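Local coordinates for protein cytidine deaminase (Mycobacterium leprae, PDB 3R2N) that probably catalyses the zinc-dependent hydrolytic deamination of cytidine to uridine in pyrimidine salvage, working as a homotetramer, at residues Asn9-Thr12 and Leu13-Ala17; Gly115-Thr118 and Met119-Leu123. All coordinates share one frame; numbering follows the deposited sequence.

Contact 1. Residues Asn9-Thr12 and Leu13-Ala17; sequences NWDT and LQKAA
Lys15 climbs beside Asp11 one turn further along the helix, the two side chains running alongside each other in one direction. Its CB starts 3.6 Å from Asp11 O, and CG keeps the same carbonyl company, because chi1 of -76° sets CG anti to the carbonyl carbon, on the side of the backbone N. CD still passes that oxygen at van der Waals range. A bend at chi3 brings CE to 3.2 Å from Asp11 OD1, closer than the charged tip itself, and a further bend at chi4 leaves NZ 3.8 Å from that oxygen, a long salt bridge on the exposed side of the helix. In the main chain, Lys15 N gives a nearly straight bond to Asp11 O (3.0 Å, 175°).

These residues open helix 10-21, which lies on the mixed sheet of the cytidine deaminase fold, and Asn9 is its N-cap. Asn9 OD1 accepts from Thr12 N at 3.1 Å, the donor standing above the amide plane, 52° out of it. On the inward side Leu13 reaches back to Trp10, its CD1 4.0 Å from CE3, an oblique approach to the indole. Both residues pack down on strand 77-83, Trp10 on Ala79 and Leu13 on Tyr81, while Thr12 and Ala16 rest on Leu44 of strand 44-48. Gln14 N bonds to Trp10 O at 2.9 Å; the Gln14 side chain ends on Gly87, whose O accepts a hydrogen bond from NE2.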
ATOM      1  N   ASN D   9      -6.487 -23.199 -20.566  1.00 50.47           N
ATOM      2  CA  ASN D   9      -7.860 -22.912 -20.979  1.00 51.02           C
ATOM      3  C   ASN D   9      -8.296 -21.551 -20.464  1.00 49.59           C
ATOM      4  O   ASN D   9      -8.695 -21.407 -19.314  1.00 49.00           O
ATOM      5  CB  ASN D   9      -8.848 -23.991 -20.516  1.00 51.41           C
ATOM      6  CG  ASN D   9     -10.209 -23.881 -21.216  1.00 53.25           C
ATOM      7  OD1 ASN D   9     -10.748 -22.785 -21.409  1.00 53.59           O
ATOM      8  ND2 ASN D   9     -10.767 -25.027 -21.599  1.00 53.83           N
ATOM      9  N   TRP D  10      -8.226 -20.555 -21.333  1.00 49.51           N
ATOM     10  CA  TRP D  10      -8.495 -19.183 -20.932  1.00 48.31           C
ATOM     11  C   TRP D  10      -9.982 -18.912 -20.686  1.00 48.55           C
ATOM     12  O   TRP D  10     -10.331 -18.100 -19.837  1.00 47.69           O
ATOM     13  CB  TRP D  10      -7.888 -18.216 -21.944  1.00 48.50           C
ATOM     14  CG  TRP D  10      -6.389 -18.313 -22.032  1.00 47.01           C
ATOM     15  CD1 TRP D  10      -5.666 -18.995 -22.977  1.00 47.66           C
ATOM     16  CD2 TRP D  10      -5.425 -17.701 -21.150  1.00 44.48           C
ATOM     17  NE1 TRP D  10      -4.316 -18.837 -22.743  1.00 46.57           N
ATOM     18  CE2 TRP D  10      -4.139 -18.056 -21.625  1.00 44.27           C
ATOM     19  CE3 TRP D  10      -5.526 -16.883 -20.011  1.00 43.66           C
ATOM     20  CZ2 TRP D  10      -2.959 -17.624 -21.007  1.00 42.51           C
ATOM     21  CZ3 TRP D  10      -4.355 -16.452 -19.390  1.00 42.98           C
ATOM     22  CH2 TRP D  10      -3.080 -16.825 -19.898  1.00 43.55           C
ATOM     23  N   ASP D  11     -10.846 -19.601 -21.428  1.00 49.80           N
ATOM     24  CA  ASP D  11     -12.279 -19.664 -21.124  1.00 50.32           C
ATOM     25  C   ASP D  11     -12.576 -19.998 -19.653  1.00 48.35           C
ATOM     26  O   ASP D  11     -13.400 -19.343 -19.002  1.00 47.89           O
ATOM     27  CB  ASP D  11     -12.943 -20.721 -22.004  1.00 52.79           C
ATOM     28  CG  ASP D  11     -13.854 -20.120 -23.046  1.00 57.61           C
ATOM     29  OD1 ASP D  11     -14.963 -19.656 -22.651  1.00 60.71           O
ATOM     30  OD2 ASP D  11     -13.467 -20.122 -24.246  1.00 59.80           O
ATOM     31  N   THR D  12     -11.925 -21.038 -19.141  1.00 46.67           N
ATOM     32  CA  THR D  12     -12.181 -21.475 -17.776  1.00 45.31           C
ATOM     33  C   THR D  12     -11.815 -20.371 -16.808  1.00 42.98           C
ATOM     34  O   THR D  12     -12.610 -20.016 -15.945  1.00 42.66           O
ATOM     35  CB  THR D  12     -11.421 -22.739 -17.456  1.00 45.07           C
ATOM     36  OG1 THR D  12     -11.939 -23.784 -18.272  1.00 48.13           O
ATOM     37  CG2 THR D  12     -11.589 -23.129 -16.004  1.00 44.62           C
ATOM     38  N   LEU D  13     -10.625 -19.809 -16.979  1.00 41.60           N
ATOM     39  CA  LEU D  13     -10.188 -18.676 -16.157  1.00 39.45           C
ATOM     40  C   LEU D  13     -11.157 -17.470 -16.223  1.00 39.63           C
ATOM     41  O   LEU D  13     -11.472 -16.868 -15.195  1.00 38.39           O
ATOM     42  CB  LEU D  13      -8.763 -18.274 -16.528  1.00 38.29           C
ATOM     43  CG  LEU D  13      -7.672 -19.304 -16.237  1.00 37.04           C
ATOM     44  CD1 LEU D  13      -6.314 -18.728 -16.594  1.00 36.31           C
ATOM     45  CD2 LEU D  13      -7.697 -19.761 -14.770  1.00 34.56           C
ATOM     46  N   GLN D  14     -11.674 -17.163 -17.419  1.00 40.87           N
ATOM     47  CA  GLN D  14     -12.551 -15.993 -17.613  1.00 41.31           C
ATOM     48  C   GLN D  14     -13.895 -16.162 -16.898  1.00 41.32           C
ATOM     49  O   GLN D  14     -14.356 -15.248 -16.163  1.00 41.37           O
ATOM     50  CB  GLN D  14     -12.658 -15.637 -19.108  1.00 42.81           C
ATOM     51  CG  GLN D  14     -14.043 -15.600 -19.728  1.00 47.21           C
ATOM     52  CD  GLN D  14     -14.750 -14.293 -19.533  1.00 50.09           C
ATOM     53  OE1 GLN D  14     -15.938 -14.263 -19.212  1.00 52.14           O
ATOM     54  NE2 GLN D  14     -14.032 -13.194 -19.732  1.00 51.00           N
ATOM     55  N   LYS D  15     -14.485 -17.344 -17.061  1.00 41.40           N
ATOM     56  CA  LYS D  15     -15.717 -17.727 -16.356  1.00 41.54           C
ATOM     57  C   LYS D  15     -15.513 -17.736 -14.842  1.00 39.70           C
ATOM     58  O   LYS D  15     -16.372 -17.261 -14.106  1.00 40.02           O
ATOM     59  CB  LYS D  15     -16.241 -19.083 -16.834  1.00 41.60           C
ATOM     60  CG  LYS D  15     -16.936 -19.023 -18.202  1.00 45.95           C
ATOM     61  CD  LYS D  15     -17.122 -20.422 -18.785  1.00 49.80           C
ATOM     62  CE  LYS D  15     -16.980 -20.409 -20.296  1.00 55.03           C
ATOM     63  NZ  LYS D  15     -18.281 -20.453 -21.061  1.00 56.69           N
ATOM     64  N   ALA D  16     -14.385 -18.276 -14.387  1.00 38.26           N
ATOM     65  CA  ALA D  16     -14.083 -18.336 -12.938  1.00 37.03           C
ATOM     66  C   ALA D  16     -13.934 -16.947 -12.338  1.00 36.01           C
ATOM     67  O   ALA D  16     -14.404 -16.698 -11.230  1.00 35.98           O
ATOM     68  CB  ALA D  16     -12.844 -19.152 -12.675  1.00 35.51           C
ATOM     69  N   ALA D  17     -13.292 -16.047 -13.085  1.00 35.80           N
ATOM     70  CA  ALA D  17     -13.118 -14.655 -12.657  1.00 35.07           C
ATOM     71  C   ALA D  17     -14.429 -13.863 -12.663  1.00 35.71           C
ATOM     72  O   ALA D  17     -14.650 -13.040 -11.789  1.00 35.90           O
ATOM     73  CB  ALA D  17     -12.042 -13.943 -13.505  1.00 34.81           C
TER

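Contact 2. Residues Gly115-Thr118 and Met119-Leu123; sequences GVQT and MAQLL
Thr118 and Gln121 lock together where strand 115-118 gives way to helix 119-122. The tight part is the grip on Gln121 OE1. Thr118 N donates to it at 2.6 Å, almost straight (170°) and in the plane of the amide. Thr118 OG1 adds a longer bond of 3.3 Å from above that plane, so two donors hold one oxygen and restrain the rotation of the amide. In return Gln121 N makes a weak bond of 3.4 Å to Thr118 OG1. With chi1 at 71° this hydroxyl lies between the backbone N and the carbonyl carbon of its own residue, turned to meet the first helical turn.

Such a reciprocal exchange is a capping box, with Thr118 as N-cap of the short helix that follows the edge strand of this chain's sheet. The helix proper is fastened by Leu122 N to Thr118 O at 2.9 Å. On the buried side Leu122 sets CD2 3.9 Å from Gln117 CB and also packs on Ile110 of strand 109-112; Met119 packs on Ile110 too and on Arg97 and Tyr101 of helix 94-104. The other side, with exposed Ala120 and Gln121, is more open to solvent: Ala120 CB merely brushes Thr118 OG1, at 3.6 Å, and the Gln117 side chain crosses that of Gln121 at about a right angle, their amide planes 60° apart.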
ATOM      1  N   GLY D 115      -4.537  -9.761 -26.052  1.00 47.27           N
ATOM      2  CA  GLY D 115      -4.096 -11.158 -26.061  1.00 47.08           C
ATOM      3  C   GLY D 115      -3.117 -11.513 -24.951  1.00 45.82           C
ATOM      4  O   GLY D 115      -2.787 -10.683 -24.111  1.00 45.61           O
ATOM      5  N   VAL D 116      -2.653 -12.755 -24.943  1.00 45.37           N
ATOM      6  CA  VAL D 116      -1.772 -13.248 -23.891  1.00 43.70           C
ATOM      7  C   VAL D 116      -0.404 -12.576 -23.934  1.00 43.07           C
ATOM      8  O   VAL D 116       0.190 -12.435 -24.990  1.00 44.11           O
ATOM      9  CB  VAL D 116      -1.599 -14.773 -24.029  1.00 44.65           C
ATOM     10  CG1 VAL D 116      -0.675 -15.335 -22.921  1.00 43.64           C
ATOM     11  CG2 VAL D 116      -2.976 -15.466 -24.014  1.00 44.60           C
ATOM     12  N   GLN D 117       0.092 -12.149 -22.785  1.00 41.42           N
ATOM     13  CA  GLN D 117       1.433 -11.582 -22.690  1.00 41.30           C
ATOM     14  C   GLN D 117       2.123 -12.221 -21.501  1.00 39.88           C
ATOM     15  O   GLN D 117       1.450 -12.717 -20.600  1.00 39.10           O
ATOM     16  CB  GLN D 117       1.366 -10.062 -22.485  1.00 41.93           C
ATOM     17  CG  GLN D 117       0.885  -9.253 -23.700  1.00 44.00           C
ATOM     18  CD  GLN D 117       2.023  -8.909 -24.623  1.00 46.83           C
ATOM     19  OE1 GLN D 117       2.636  -9.783 -25.241  1.00 47.38           O
ATOM     20  NE2 GLN D 117       2.333  -7.630 -24.708  1.00 48.58           N
ATOM     21  N   THR D 118       3.453 -12.226 -21.485  1.00 38.81           N
ATOM     22  CA  THR D 118       4.152 -12.771 -20.333  1.00 36.96           C
ATOM     23  C   THR D 118       4.525 -11.623 -19.407  1.00 35.92           C
ATOM     24  O   THR D 118       4.529 -10.474 -19.826  1.00 35.55           O
ATOM     25  CB  THR D 118       5.407 -13.572 -20.721  1.00 37.19           C
ATOM     26  OG1 THR D 118       6.395 -12.671 -21.191  1.00 38.25           O
ATOM     27  CG2 THR D 118       5.114 -14.613 -21.820  1.00 37.44           C
ATOM     28  N   MET D 119       4.864 -11.939 -18.158  1.00 35.28           N
ATOM     29  CA  MET D 119       5.354 -10.937 -17.215  1.00 35.13           C
ATOM     30  C   MET D 119       6.669 -10.290 -17.610  1.00 36.16           C
ATOM     31  O   MET D 119       6.943  -9.153 -17.215  1.00 36.85           O
ATOM     32  CB  MET D 119       5.440 -11.493 -15.795  1.00 34.24           C
ATOM     33  CG  MET D 119       4.082 -11.686 -15.141  1.00 34.11           C
ATOM     34  SD  MET D 119       2.978 -10.229 -15.154  1.00 32.86           S
ATOM     35  CE  MET D 119       4.129  -9.041 -14.435  1.00 32.31           C
ATOM     36  N   ALA D 120       7.488 -11.009 -18.375  1.00 36.71           N
ATOM     37  CA  ALA D 120       8.698 -10.427 -18.957  1.00 37.67           C
ATOM     38  C   ALA D 120       8.340  -9.241 -19.854  1.00 37.99           C
ATOM     39  O   ALA D 120       9.030  -8.216 -19.845  1.00 38.29           O
ATOM     40  CB  ALA D 120       9.493 -11.509 -19.758  1.00 37.89           C
ATOM     41  N   GLN D 121       7.267  -9.406 -20.634  1.00 37.62           N
ATOM     42  CA  GLN D 121       6.753  -8.337 -21.477  1.00 38.17           C
ATOM     43  C   GLN D 121       6.054  -7.248 -20.672  1.00 37.21           C
ATOM     44  O   GLN D 121       6.177  -6.059 -20.993  1.00 37.58           O
ATOM     45  CB  GLN D 121       5.809  -8.891 -22.547  1.00 38.75           C
ATOM     46  CG  GLN D 121       6.473  -9.905 -23.446  1.00 40.25           C
ATOM     47  CD  GLN D 121       5.484 -10.740 -24.228  1.00 43.26           C
ATOM     48  OE1 GLN D 121       4.654 -11.447 -23.661  1.00 43.17           O
ATOM     49  NE2 GLN D 121       5.585 -10.683 -25.552  1.00 46.46           N
ATOM     50  N   LEU D 122       5.321  -7.645 -19.635  1.00 35.37           N
ATOM     51  CA  LEU D 122       4.529  -6.680 -18.867  1.00 34.51           C
ATOM     52  C   LEU D 122       5.313  -5.926 -17.812  1.00 34.02           C
ATOM     53  O   LEU D 122       4.968  -4.791 -17.499  1.00 33.68           O
ATOM     54  CB  LEU D 122       3.267  -7.316 -18.272  1.00 33.28           C
ATOM     55  CG  LEU D 122       2.263  -7.865 -19.301  1.00 33.90           C
ATOM     56  CD1 LEU D 122       1.055  -8.388 -18.562  1.00 32.33           C
ATOM     57  CD2 LEU D 122       1.848  -6.810 -20.331  1.00 31.97           C
ATOM     58  N   LEU D 123       6.362  -6.540 -17.273  1.00 33.67           N
ATOM     59  CA  LEU D 123       7.209  -5.853 -16.307  1.00 34.95           C
ATOM     60  C   LEU D 123       8.682  -6.102 -16.613  1.00 36.20           C
ATOM     61  O   LEU D 123       9.342  -6.807 -15.848  1.00 36.14           O
ATOM     62  CB  LEU D 123       6.855  -6.271 -14.862  1.00 33.13           C
ATOM     63  CG  LEU D 123       7.326  -5.469 -13.638  1.00 34.19           C
ATOM     64  CD1 LEU D 123       6.563  -4.131 -13.460  1.00 31.93           C
ATOM     65  CD2 LEU D 123       7.186  -6.291 -12.350  1.00 30.47           C
TER

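In the fold
Both contacts are local N-caps, one opening helix 10-21 and the other helix 119-122, but they differ in chemistry and setting. Contact 1 lies mainly at the surface, capped by an asparagine carboxamide, with a charged pair outward and apolar side chains turned to the sheet. Contact 2 is partly buried and uses a hydroxyl and a glutamine amide in a two-way exchange at the end of a strand; Leu123 there packs on Arg97 of the second subunit, whereas no other chain touches contact 1. Their centres are 18 Å apart, yet they meet through Trp10 CZ2 and Val116 CG2, 3.7 Å from each other.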